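Local coordinates for NADB-Rossmann Superfamily protein (Streptococcus agalactiae, PDB 3LEC) that is of unproven function but probably methylates the N1 atom of adenine 22 in tRNA, at residues R24-G29 and L82-E87; D31-P36 and Q59-N64; L35-L40 and H68-K73; A48-V53 and I74-A79; T93-G98 and T120-P125. All coordinates share one frame; numbering follows the deposited sequence.

Contact 1 (R24-G29 and L82-E87); sequences RLLDVG and LSAFEE
Leu26 and Val28 of strand 23-28 meet Leu82, Ala84 and Phe85 of the loop that follows strand 74-78. The contact between the segments is apolar throughout. No hydrogen bond joins them.

Leu26 does most of the work. Its CG stands anti to the backbone N (chi1 164°), and its two methyls serve different partners. CD1 rests on the methyl of the alanine, with Leu26 CD1 3.7 Å from Ala84 CB. CD2 meets the phenyl ring, with Leu26 CD2 3.5 Å from Phe85 CD2. The approach to the ring is oblique, and the two side chains cross at about a right angle. The same Leu26 CD2 lies 4.3 Å from Leu82 CD2, a looser contact.

Val28 adds a methyl-to-methyl contact, Val28 CG2 to Leu82 CD2 at 3.6 Å. Leu82 CD2 thus spans two residues of the strand that point to the same side.

Within 82-87 the backbone makes a tight 3-10 turn. It is closed by a weak bond from Phe85 N to Leu82 O at 3.4 Å. The turn brings Leu82, Ala84 and Phe85 to bear on one strand face.

Polar groups lie at the margins. Lys114 donates to Phe85 O and also makes a cation-pi contact with the Phe85 ring.

The loop covers the face of strand 23-28 that carries Leu26 and Val28. Ile49 of strand 45-52 and Ile94 and Ile96 of strand 93-99 flank this apolar patch, while Leu35 and Pro36 of helix 34-41 pack against Asp27 on the other face.

Contact 2 (D31-P36 and Q59-N64); sequences DHAYLP and QSALKN
Asn64 of helix 55-67 reaches the backbone of His32 in the turn before helix 34-41. Its CG lies anti to the carbonyl carbon (chi1 -73°), which carries the amide across to the turn. Asn64 ND2 donates to His32 O at 3.0 Å. The bond is nearly straight, 169° at the hydrogen, and lands on a lone pair in the carbonyl plane. Asn64 ND2 also donates a hydrogen bond to a water 2.7 Å away. That water is 2.9 Å from Tyr34 OH, so one amide nitrogen serves both the turn and the first residue of the helix.

Beside this polar link, Ala33 CB packs on Ala61 CB at 3.9 Å. His32 CD2 also touches Ser60 CB, at 3.9 Å.

A second shell sets these groups. Asp31 OD1 accepts from His32 ND1 at 2.7 Å, in the plane of the ring, and so fixes its rotation. Tyr34 OH lies over one face of the imidazole. Tyr34 N bonds to Asp31 O, which closes a type I' turn, and Ala33 is the N-cap of helix 34-41. This is the turn after the first strand of a Rossmann-like fold, held here against the next helix of the same sheet face.

Contact 3 (L35-L40 and H68-K73); sequences LPIFLL and HGLTSK
The His68 imidazole has Ile37 CG2 over one face, toward the rim. Ile37 CG2 sits 3.8 Å from the centroid of the His68 ring and 27° off its normal, a CH-pi contact. The closest ring atom is His68 ND1, 3.5 Å from Ile37 CG2. The two side chains cross at about a right angle. CG2 is the branch anti to the backbone N of Ile37, and it also touches Leu70.

Leu70 splits its two methyls along the helix. Leu70 CD1 is 3.9 Å from Ile37 CG2, and Leu70 CD2 is 4.0 Å from Leu40 CB. Leu40 then turns to the lysine, with Leu40 CD1 3.6 Å from Lys73 CB. Only the aliphatic part of Lys73 packs here. Its extended chain carries the ammonium to a water, 2.7 Å from Lys73 NZ. The same water comes unusually close to Leu40 O, which leaves a bridge between the two segments doubtful.

Helix 55-67 closes at Gly69 with a Schellman motif. The chain then passes across helix 34-41 to enter strand 74-78. This is the link from helix to edge strand in a beta-alpha-beta crossover, packed on the neighbouring helix of a Rossmann-like fold.

Contact 4 (A48-V53 and I74-A79); sequences AIAGEV and IDVRLA
Ile49 and Arg77 meet because both side chains leave their strands with the next atom, CG1 or CG, anti to the carbonyl carbon (chi1 -59° in each). The arginine then runs extended from CG to NE. This carries its guanidinium back along the sheet until one face lies against Ile49, with Ile49 CD1 3.7 Å from Arg77 NH1. Asp75 stands on the same side of the sheet and meets the guanidinium at its edge. Arg77 NH2 and Asp75 OD2, 2.8 Å apart, form a hydrogen-bonded salt bridge on the anti side of the carboxylate.

The backbones are parallel neighbours. Five bonds join them, starting with Asp75 N to Ala48 O at 2.9 Å. Ala50 N to Asp75 O is the shortest, at 2.7 Å. The series continues from Arg77 N to Ala50 O and from Glu52 N to Arg77 O. It ends with Ala79 N to Glu52 O at 2.8 Å.

The opposite face carries Ala48, Ala50, Glu52, Ile74, Val76 and Leu78. Ala50 CB is 4.3 Å from Val76 CG2, and helices 34-41 and 55-67 cover this side.

Helix 55-67 links these strands in a beta-alpha-beta crossover. Apart from Glu52, the side under the helices is apolar. On the other, Arg77 and Asp75 sit around Ile49. Arg77 also pairs with Asp89, so two carboxylates share its charge and probably help hold the guanidinium over Ile49.

Contact 5 (T93-G98 and T120-P125); sequences TITICG and TLVLQP
Strands 93-97 and 120-125 run parallel, 2° apart in direction, and the backbone bonds alternate from Ile94 N to Thr120 O (3.0 Å), Val122 N to Ile94 O, Ile96 N to Val122 O and Gln124 N to Ile96 O.

On one face Thr93 and Thr120 lie side by side, pointing the same way. A water bridges their hydroxyls, 2.6 Å from Thr120 OG1 and 3.2 Å from Thr93 OG1. Thr95 and Val122 also lie alongside, with Thr95 CG2 3.8 Å from Val122 CB. The Thr95 hydroxyl sits between the backbone N and the carbonyl carbon (chi1 50°), and it bonds to Asp27 of strand 23-28. The methyl is left to face Val122.

The other face is apolar. Ile96 CD1 touches Leu123 CD2 at 4.0 Å, and Ile94 CB lies 4.4 Å from Leu121 CG.

At the C-terminal end the glutamine side chain bends back at chi2 (-84°). Gly98 N donates to Gln124 OE1 at 3.0 Å, from above the carbonyl plane. Its bond to Gln124 O is weak. Gln124 OE1 also accepts from Arg11 of helix 10-16.

Helix 101-110 joins the strands in a beta-alpha-beta unit at the centre of the sheet. Isoleucine and leucine make one face apolar, while the other carries hydroxyls and an amide that have polar partners. The water ties the threonine pair at the start. At the finish one side-chain oxygen holds both the Gly98 turn and helix 10-16, and the nearby arginine would probably polarise that carbonyl.

How the contacts relate
Contacts 4 and 5 are strand pairs of one sheet. Contact 5 lies near the centre of the chain and is buried, while contact 4 includes the edge strand and is partly exposed. Strand 23-28 of contact 1 runs between them, bonded to Ile49 on one side and to Thr95 on the other. Contacts 2 and 3 share Leu35 and Pro36 and both use helix 34-41, which packs on the sheet through Pro36 and Leu40. Chemistry follows place. The strand pairs rest on backbone bonds. Contacts 1 and 3, mainly buried, rest on apolar side chains. Contact 2, partly buried, combines a side-chain amide and a water with an alanine pair.

Contact 1 (R24-G29 and L82-E87)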
# COMPACT_ATOMS: atom_id res chain seq x y z
N ARG A 24 11.62 -5.10 12.11
CA ARG A 24 12.70 -5.31 11.18
C ARG A 24 11.97 -5.35 9.85
O ARG A 24 11.16 -6.24 9.61
CB ARG A 24 13.41 -6.62 11.49
CG ARG A 24 14.00 -6.65 12.88
CD ARG A 24 14.73 -7.97 13.17
NE ARG A 24 15.80 -8.25 12.19
CZ ARG A 24 17.05 -7.80 12.25
NH1 ARG A 24 17.45 -7.04 13.27
NH2 ARG A 24 17.92 -8.12 11.30
N LEU A 25 12.22 -4.35 9.02
CA LEU A 25 11.33 -3.96 7.93
C LEU A 25 12.01 -4.14 6.59
O LEU A 25 13.18 -3.81 6.46
CB LEU A 25 11.00 -2.47 8.08
CG LEU A 25 10.29 -1.74 6.93
CD1 LEU A 25 8.86 -2.16 6.85
CD2 LEU A 25 10.38 -0.23 7.12
N LEU A 26 11.27 -4.66 5.61
CA LEU A 26 11.63 -4.51 4.20
C LEU A 26 10.67 -3.54 3.50
O LEU A 26 9.45 -3.74 3.51
CB LEU A 26 11.65 -5.87 3.49
CG LEU A 26 11.63 -5.87 1.95
CD1 LEU A 26 12.98 -5.48 1.30
CD2 LEU A 26 11.14 -7.18 1.41
N ASP A 27 11.26 -2.52 2.88
CA ASP A 27 10.51 -1.54 2.06
C ASP A 27 10.79 -1.87 0.61
O ASP A 27 11.89 -1.64 0.11
CB ASP A 27 10.98 -0.11 2.36
CG ASP A 27 10.00 0.97 1.87
OD1 ASP A 27 8.86 0.62 1.50
OD2 ASP A 27 10.38 2.17 1.86
N VAL A 28 9.78 -2.42 -0.07
CA VAL A 28 9.94 -2.90 -1.44
C VAL A 28 9.77 -1.75 -2.41
O VAL A 28 8.72 -1.10 -2.43
CB VAL A 28 8.90 -3.96 -1.77
CG1 VAL A 28 9.18 -4.52 -3.18
CG2 VAL A 28 8.95 -5.05 -0.75
N GLY A 29 10.80 -1.50 -3.22
CA GLY A 29 10.82 -0.37 -4.15
C GLY A 29 10.78 0.93 -3.38
O GLY A 29 10.05 1.87 -3.75
N LEU A 82 10.42 -9.37 -3.55
CA LEU A 82 10.66 -9.90 -2.23
C LEU A 82 11.97 -10.69 -2.11
O LEU A 82 12.30 -11.13 -1.04
CB LEU A 82 9.48 -10.71 -1.71
CG LEU A 82 8.09 -10.03 -1.75
CD1 LEU A 82 7.18 -10.75 -0.82
CD2 LEU A 82 8.12 -8.54 -1.40
N SER A 83 12.71 -10.86 -3.21
CA SER A 83 14.05 -11.46 -3.19
C SER A 83 15.04 -10.55 -2.45
O SER A 83 16.18 -10.95 -2.16
CB SER A 83 14.57 -11.70 -4.62
OG SER A 83 13.84 -12.72 -5.29
N ALA A 84 14.61 -9.32 -2.16
CA ALA A 84 15.45 -8.35 -1.44
C ALA A 84 15.67 -8.77 0.02
O ALA A 84 16.42 -8.13 0.73
CB ALA A 84 14.84 -6.98 -1.49
N PHE A 85 15.01 -9.82 0.48
CA PHE A 85 15.32 -10.32 1.84
C PHE A 85 15.50 -11.83 1.92
O PHE A 85 15.14 -12.55 0.99
CB PHE A 85 14.36 -9.79 2.91
CG PHE A 85 13.08 -10.58 3.05
CD1 PHE A 85 12.86 -11.35 4.18
CD2 PHE A 85 12.10 -10.53 2.07
CE1 PHE A 85 11.67 -12.08 4.32
CE2 PHE A 85 10.93 -11.24 2.20
CZ PHE A 85 10.71 -12.04 3.32
N GLU A 86 16.08 -12.27 3.04
CA GLU A 86 16.38 -13.68 3.28
C GLU A 86 15.96 -14.04 4.68
O GLU A 86 15.75 -13.17 5.51
CB GLU A 86 17.89 -13.91 3.18
CG GLU A 86 18.43 -14.09 1.79
CD GLU A 86 19.81 -14.73 1.80
OE1 GLU A 86 20.69 -14.22 2.53
OE2 GLU A 86 20.01 -15.74 1.08
N GLU A 87 15.86 -15.34 4.96
CA GLU A 87 15.61 -15.80 6.34
C GLU A 87 16.50 -15.14 7.42
O GLU A 87 16.01 -14.71 8.49
CB GLU A 87 15.73 -17.33 6.40
CG GLU A 87 15.48 -17.98 7.78
CD GLU A 87 15.85 -19.47 7.81
OE1 GLU A 87 16.36 -19.97 6.79
OE2 GLU A 87 15.61 -20.13 8.84

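Contact 2 (D31-P36 and Q59-N64)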
# COMPACT_ATOMS: atom_id res chain seq x y z
N ASP A 31 10.97 4.39 -1.76
CA ASP A 31 11.03 5.73 -2.33
C ASP A 31 12.25 6.43 -1.70
O ASP A 31 12.15 7.04 -0.63
CB ASP A 31 9.72 6.47 -2.04
CG ASP A 31 9.71 7.90 -2.57
OD1 ASP A 31 10.68 8.31 -3.22
OD2 ASP A 31 8.71 8.61 -2.32
N HIS A 32 13.40 6.30 -2.36
CA HIS A 32 14.63 6.98 -1.96
C HIS A 32 15.09 6.60 -0.53
O HIS A 32 15.91 7.29 0.06
CB HIS A 32 14.49 8.51 -2.07
CG HIS A 32 14.36 9.02 -3.47
ND1 HIS A 32 13.14 9.14 -4.11
CD2 HIS A 32 15.29 9.46 -4.35
CE1 HIS A 32 13.34 9.62 -5.33
NE2 HIS A 32 14.63 9.81 -5.51
N ALA A 33 14.56 5.49 -0.02
CA ALA A 33 14.77 5.02 1.36
C ALA A 33 14.31 6.01 2.44
O ALA A 33 14.74 5.93 3.59
CB ALA A 33 16.22 4.63 1.60
N TYR A 34 13.43 6.94 2.07
CA TYR A 34 12.96 7.91 3.05
C TYR A 34 12.31 7.28 4.28
O TYR A 34 12.66 7.60 5.43
CB TYR A 34 11.98 8.89 2.42
CG TYR A 34 12.58 9.78 1.36
CD1 TYR A 34 13.88 10.31 1.46
CD2 TYR A 34 11.82 10.13 0.25
CE1 TYR A 34 14.40 11.17 0.44
CE2 TYR A 34 12.31 10.95 -0.74
CZ TYR A 34 13.58 11.48 -0.65
OH TYR A 34 13.97 12.32 -1.68
N LEU A 35 11.36 6.40 4.03
CA LEU A 35 10.63 5.73 5.08
C LEU A 35 11.57 4.90 6.00
O LEU A 35 11.55 5.09 7.21
CB LEU A 35 9.50 4.91 4.47
CG LEU A 35 8.75 3.99 5.44
CD1 LEU A 35 8.08 4.80 6.52
CD2 LEU A 35 7.76 3.09 4.69
N PRO A 36 12.43 4.03 5.43
CA PRO A 36 13.38 3.39 6.34
C PRO A 36 14.28 4.38 7.12
O PRO A 36 14.53 4.17 8.32
CB PRO A 36 14.24 2.49 5.42
CG PRO A 36 13.45 2.28 4.22
CD PRO A 36 12.49 3.46 4.07
N GLN A 59 21.09 3.34 -6.40
CA GLN A 59 22.16 4.27 -6.06
C GLN A 59 21.67 5.43 -5.17
O GLN A 59 22.37 5.84 -4.23
CB GLN A 59 22.84 4.78 -7.34
CG GLN A 59 23.53 3.68 -8.17
CD GLN A 59 24.72 3.05 -7.46
OE1 GLN A 59 25.23 3.59 -6.49
NE2 GLN A 59 25.18 1.92 -7.97
N SER A 60 20.48 5.94 -5.48
CA SER A 60 19.82 6.99 -4.71
C SER A 60 19.65 6.60 -3.25
O SER A 60 20.03 7.33 -2.34
CB SER A 60 18.43 7.30 -5.29
OG SER A 60 18.50 7.57 -6.67
N ALA A 61 19.03 5.45 -3.03
CA ALA A 61 18.79 4.95 -1.68
C ALA A 61 20.12 4.75 -0.95
O ALA A 61 20.27 5.14 0.21
CB ALA A 61 17.98 3.67 -1.74
N LEU A 62 21.09 4.14 -1.63
CA LEU A 62 22.42 3.93 -1.05
C LEU A 62 23.01 5.24 -0.57
O LEU A 62 23.46 5.31 0.57
CB LEU A 62 23.39 3.29 -2.05
CG LEU A 62 23.79 1.82 -1.94
CD1 LEU A 62 24.94 1.58 -2.89
CD2 LEU A 62 24.15 1.43 -0.48
N LYS A 63 23.01 6.26 -1.43
CA LYS A 63 23.59 7.56 -1.10
C LYS A 63 22.87 8.18 0.09
O LYS A 63 23.51 8.70 1.01
CB LYS A 63 23.54 8.54 -2.28
N ASN A 64 21.54 8.10 0.08
CA ASN A 64 20.73 8.72 1.13
C ASN A 64 20.99 8.06 2.47
O ASN A 64 21.16 8.75 3.47
CB ASN A 64 19.23 8.70 0.78
CG ASN A 64 18.87 9.70 -0.32
OD1 ASN A 64 19.69 10.54 -0.72
ND2 ASN A 64 17.62 9.63 -0.77
O HOH W 1 16.71 11.65 -2.39

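Contact 3 (L35-L40 and H68-K73)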
# COMPACT_ATOMS: atom_id res chain seq x y z
N LEU A 35 11.36 6.40 4.03
CA LEU A 35 10.63 5.73 5.08
C LEU A 35 11.57 4.90 6.00
O LEU A 35 11.55 5.09 7.21
CB LEU A 35 9.50 4.91 4.47
CG LEU A 35 8.75 3.99 5.44
CD1 LEU A 35 8.08 4.80 6.52
CD2 LEU A 35 7.76 3.09 4.69
N PRO A 36 12.43 4.03 5.43
CA PRO A 36 13.38 3.39 6.34
C PRO A 36 14.28 4.38 7.12
O PRO A 36 14.53 4.17 8.32
CB PRO A 36 14.24 2.49 5.42
CG PRO A 36 13.45 2.28 4.22
CD PRO A 36 12.49 3.46 4.07
N ILE A 37 14.73 5.48 6.49
CA ILE A 37 15.56 6.46 7.21
C ILE A 37 14.79 7.11 8.36
O ILE A 37 15.33 7.28 9.45
CB ILE A 37 16.16 7.56 6.25
CG1 ILE A 37 17.25 6.93 5.37
CG2 ILE A 37 16.74 8.75 7.03
CD1 ILE A 37 17.50 7.69 4.08
N PHE A 38 13.54 7.47 8.12
CA PHE A 38 12.73 8.06 9.17
C PHE A 38 12.66 7.11 10.37
O PHE A 38 12.93 7.50 11.51
CB PHE A 38 11.31 8.35 8.70
CG PHE A 38 10.43 8.84 9.81
CD1 PHE A 38 10.66 10.09 10.39
CD2 PHE A 38 9.45 8.01 10.35
CE1 PHE A 38 9.89 10.54 11.47
CE2 PHE A 38 8.64 8.45 11.43
CZ PHE A 38 8.86 9.70 11.99
N LEU A 39 12.34 5.85 10.08
CA LEU A 39 12.05 4.88 11.13
C LEU A 39 13.31 4.56 11.91
O LEU A 39 13.23 4.40 13.14
CB LEU A 39 11.45 3.61 10.53
CG LEU A 39 10.03 3.82 9.99
CD1 LEU A 39 9.55 2.53 9.35
CD2 LEU A 39 9.07 4.31 11.12
N LEU A 40 14.44 4.45 11.21
CA LEU A 40 15.72 4.16 11.87
C LEU A 40 16.32 5.36 12.61
O LEU A 40 16.89 5.19 13.69
CB LEU A 40 16.75 3.57 10.88
CG LEU A 40 16.78 2.04 10.81
CD1 LEU A 40 17.10 1.42 12.19
CD2 LEU A 40 15.47 1.43 10.26
N HIS A 68 22.79 10.01 5.73
CA HIS A 68 22.05 10.06 6.97
C HIS A 68 22.72 9.25 8.09
O HIS A 68 22.25 9.25 9.24
CB HIS A 68 20.62 9.62 6.73
CG HIS A 68 19.75 10.70 6.20
ND1 HIS A 68 18.94 11.45 7.02
CD2 HIS A 68 19.57 11.18 4.95
CE1 HIS A 68 18.28 12.33 6.29
NE2 HIS A 68 18.65 12.20 5.03
N GLY A 69 23.84 8.62 7.74
CA GLY A 69 24.66 7.91 8.72
C GLY A 69 23.98 6.67 9.25
O GLY A 69 24.06 6.37 10.43
N LEU A 70 23.31 5.92 8.37
CA LEU A 70 22.53 4.75 8.78
C LEU A 70 22.92 3.44 8.10
O LEU A 70 22.14 2.47 8.12
CB LEU A 70 21.04 5.03 8.59
CG LEU A 70 20.45 5.99 9.62
CD1 LEU A 70 19.09 6.51 9.11
CD2 LEU A 70 20.36 5.33 10.99
N THR A 71 24.11 3.41 7.50
CA THR A 71 24.54 2.22 6.75
C THR A 71 24.58 0.95 7.58
O THR A 71 24.36 -0.13 7.03
CB THR A 71 25.92 2.40 6.12
OG1 THR A 71 26.89 2.48 7.16
CG2 THR A 71 25.94 3.66 5.23
N SER A 72 24.84 1.07 8.89
CA SER A 72 24.87 -0.08 9.80
C SER A 72 23.48 -0.62 10.10
O SER A 72 23.31 -1.79 10.49
CB SER A 72 25.56 0.28 11.13
OG SER A 72 26.95 0.50 10.96
N LYS A 73 22.47 0.23 9.93
CA LYS A 73 21.11 -0.13 10.30
C LYS A 73 20.16 -0.33 9.13
O LYS A 73 19.06 -0.85 9.29
CB LYS A 73 20.54 0.88 11.30
CG LYS A 73 21.31 0.89 12.64
CD LYS A 73 20.88 2.06 13.49
CE LYS A 73 21.36 1.95 14.93
NZ LYS A 73 20.98 3.19 15.67
O HOH W 2 18.44 3.55 14.78

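Contact 4 (A48-V53 and I74-A79)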
# COMPACT_ATOMS: atom_id res chain seq x y z
N ALA A 48 16.25 -2.20 8.79
CA ALA A 48 15.47 -2.13 7.56
C ALA A 48 16.30 -2.47 6.32
O ALA A 48 17.52 -2.33 6.33
CB ALA A 48 14.79 -0.76 7.40
N ILE A 49 15.61 -2.94 5.29
CA ILE A 49 16.18 -3.14 3.95
C ILE A 49 15.37 -2.27 3.00
O ILE A 49 14.12 -2.27 3.02
CB ILE A 49 16.12 -4.61 3.49
CG1 ILE A 49 16.88 -5.54 4.48
CG2 ILE A 49 16.65 -4.78 2.05
CD1 ILE A 49 16.38 -7.01 4.39
N ALA A 50 16.09 -1.51 2.17
CA ALA A 50 15.45 -0.76 1.09
C ALA A 50 15.70 -1.56 -0.17
O ALA A 50 16.83 -1.67 -0.62
CB ALA A 50 16.04 0.65 0.98
N GLY A 51 14.63 -2.14 -0.71
CA GLY A 51 14.75 -3.03 -1.87
C GLY A 51 14.49 -2.25 -3.14
O GLY A 51 13.48 -1.56 -3.26
N GLU A 52 15.42 -2.31 -4.08
CA GLU A 52 15.30 -1.54 -5.30
C GLU A 52 15.49 -2.51 -6.44
O GLU A 52 16.19 -3.52 -6.30
CB GLU A 52 16.34 -0.39 -5.37
CG GLU A 52 16.37 0.60 -4.18
CD GLU A 52 15.04 1.36 -3.96
OE1 GLU A 52 14.18 1.40 -4.84
OE2 GLU A 52 14.87 1.93 -2.86
N VAL A 53 14.86 -2.18 -7.57
CA VAL A 53 14.77 -3.09 -8.69
C VAL A 53 15.73 -2.74 -9.84
O VAL A 53 16.14 -3.63 -10.61
CB VAL A 53 13.29 -3.19 -9.19
CG1 VAL A 53 12.88 -1.93 -10.00
CG2 VAL A 53 13.09 -4.46 -9.99
N ILE A 74 20.60 0.07 7.93
CA ILE A 74 19.75 -0.06 6.75
C ILE A 74 20.51 -0.65 5.57
O ILE A 74 21.46 -0.06 5.08
CB ILE A 74 19.10 1.27 6.34
CG1 ILE A 74 18.28 1.86 7.49
CG2 ILE A 74 18.22 1.04 5.11
CD1 ILE A 74 17.67 3.23 7.19
N ASP A 75 20.07 -1.82 5.14
CA ASP A 75 20.65 -2.47 3.96
C ASP A 75 19.92 -2.00 2.71
O ASP A 75 18.70 -1.87 2.71
CB ASP A 75 20.58 -4.00 4.07
CG ASP A 75 21.67 -4.58 4.96
OD1 ASP A 75 22.59 -3.83 5.35
OD2 ASP A 75 21.60 -5.79 5.26
N VAL A 76 20.68 -1.75 1.65
CA VAL A 76 20.06 -1.34 0.42
C VAL A 76 20.43 -2.43 -0.56
O VAL A 76 21.60 -2.79 -0.66
CB VAL A 76 20.56 0.06 -0.05
CG1 VAL A 76 19.91 0.43 -1.39
CG2 VAL A 76 20.32 1.14 1.00
N ARG A 77 19.43 -3.02 -1.20
CA ARG A 77 19.65 -4.17 -2.05
C ARG A 77 19.02 -4.03 -3.42
O ARG A 77 17.93 -3.45 -3.56
CB ARG A 77 19.20 -5.45 -1.35
CG ARG A 77 19.94 -5.67 -0.04
CD ARG A 77 19.69 -7.03 0.55
NE ARG A 77 20.20 -7.09 1.92
CZ ARG A 77 19.82 -7.98 2.83
NH1 ARG A 77 18.95 -8.93 2.52
NH2 ARG A 77 20.32 -7.93 4.05
N LEU A 78 19.72 -4.55 -4.43
CA LEU A 78 19.21 -4.54 -5.80
C LEU A 78 18.70 -5.93 -6.07
O LEU A 78 19.49 -6.84 -6.35
CB LEU A 78 20.31 -4.20 -6.80
CG LEU A 78 20.01 -3.69 -8.22
CD1 LEU A 78 21.31 -3.66 -9.01
CD2 LEU A 78 18.97 -4.51 -8.95
N ALA A 79 17.38 -6.09 -6.01
CA ALA A 79 16.77 -7.40 -6.13
C ALA A 79 15.31 -7.29 -6.54
O ALA A 79 14.62 -6.33 -6.18
CB ALA A 79 16.91 -8.17 -4.80

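Contact 5 (T93-G98 and T120-P125)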
# COMPACT_ATOMS: atom_id res chain seq x y z
N THR A 93 8.18 -7.29 9.05
CA THR A 93 7.27 -6.32 8.43
C THR A 93 7.71 -5.94 7.01
O THR A 93 8.89 -5.68 6.77
CB THR A 93 7.16 -5.01 9.24
OG1 THR A 93 6.88 -5.29 10.62
CG2 THR A 93 6.08 -4.09 8.69
N ILE A 94 6.75 -5.84 6.10
CA ILE A 94 7.00 -5.44 4.71
C ILE A 94 6.09 -4.26 4.37
O ILE A 94 4.90 -4.26 4.69
CB ILE A 94 6.76 -6.62 3.75
CG1 ILE A 94 7.78 -7.75 4.04
CG2 ILE A 94 6.85 -6.17 2.27
CD1 ILE A 94 7.57 -9.00 3.15
N THR A 95 6.67 -3.22 3.77
CA THR A 95 5.89 -2.11 3.23
C THR A 95 6.03 -2.10 1.70
O THR A 95 7.12 -2.34 1.17
CB THR A 95 6.31 -0.75 3.83
OG1 THR A 95 7.73 -0.59 3.73
CG2 THR A 95 5.89 -0.63 5.31
N ILE A 96 4.93 -1.86 1.00
CA ILE A 96 4.98 -1.65 -0.46
C ILE A 96 4.09 -0.48 -0.78
O ILE A 96 2.89 -0.55 -0.54
CB ILE A 96 4.53 -2.89 -1.28
CG1 ILE A 96 5.19 -4.19 -0.76
CG2 ILE A 96 4.83 -2.68 -2.77
CD1 ILE A 96 4.58 -5.47 -1.35
N CYS A 97 4.67 0.61 -1.30
CA CYS A 97 3.90 1.85 -1.51
C CYS A 97 4.10 2.37 -2.91
O CYS A 97 5.06 1.99 -3.58
CB CYS A 97 4.33 2.95 -0.54
SG CYS A 97 4.52 2.42 1.18
N GLY A 98 3.20 3.25 -3.35
CA GLY A 98 3.36 4.00 -4.61
C GLY A 98 3.32 3.17 -5.88
O GLY A 98 3.98 3.50 -6.89
N THR A 120 3.44 -8.51 9.62
CA THR A 120 2.66 -7.32 9.24
C THR A 120 3.04 -6.80 7.86
O THR A 120 4.24 -6.71 7.51
CB THR A 120 2.89 -6.17 10.25
OG1 THR A 120 2.82 -6.68 11.60
CG2 THR A 120 1.86 -5.02 10.04
N LEU A 121 2.04 -6.43 7.06
CA LEU A 121 2.30 -5.69 5.83
C LEU A 121 1.55 -4.38 5.89
O LEU A 121 0.42 -4.34 6.35
CB LEU A 121 1.89 -6.46 4.58
CG LEU A 121 2.55 -7.83 4.33
CD1 LEU A 121 1.76 -8.93 5.03
CD2 LEU A 121 2.63 -8.09 2.85
N VAL A 122 2.21 -3.31 5.45
CA VAL A 122 1.55 -2.02 5.26
C VAL A 122 1.67 -1.70 3.77
O VAL A 122 2.77 -1.65 3.23
CB VAL A 122 2.18 -0.92 6.13
CG1 VAL A 122 1.28 0.33 6.15
CG2 VAL A 122 2.35 -1.46 7.57
N LEU A 123 0.53 -1.56 3.11
CA LEU A 123 0.46 -1.51 1.65
C LEU A 123 -0.28 -0.24 1.27
O LEU A 123 -1.35 0.08 1.81
CB LEU A 123 -0.28 -2.74 1.11
CG LEU A 123 0.23 -4.11 1.59
CD1 LEU A 123 -0.71 -5.25 1.16
CD2 LEU A 123 1.66 -4.34 1.12
N GLN A 124 0.35 0.54 0.39
CA GLN A 124 -0.26 1.78 -0.07
C GLN A 124 -0.39 1.68 -1.60
O GLN A 124 0.52 2.03 -2.35
CB GLN A 124 0.57 2.99 0.41
CG GLN A 124 -0.02 4.39 0.08
CD GLN A 124 0.34 4.85 -1.33
OE1 GLN A 124 1.51 5.08 -1.65
NE2 GLN A 124 -0.67 4.99 -2.19
N PRO A 125 -1.53 1.15 -2.06
CA PRO A 125 -1.80 1.09 -3.49
C PRO A 125 -2.21 2.47 -4.02
O PRO A 125 -2.90 3.23 -3.30
CB PRO A 125 -2.97 0.11 -3.60
CG PRO A 125 -3.68 0.21 -2.25
CD PRO A 125 -2.64 0.62 -1.25
O HOH W 3 5.21 -7.01 12.68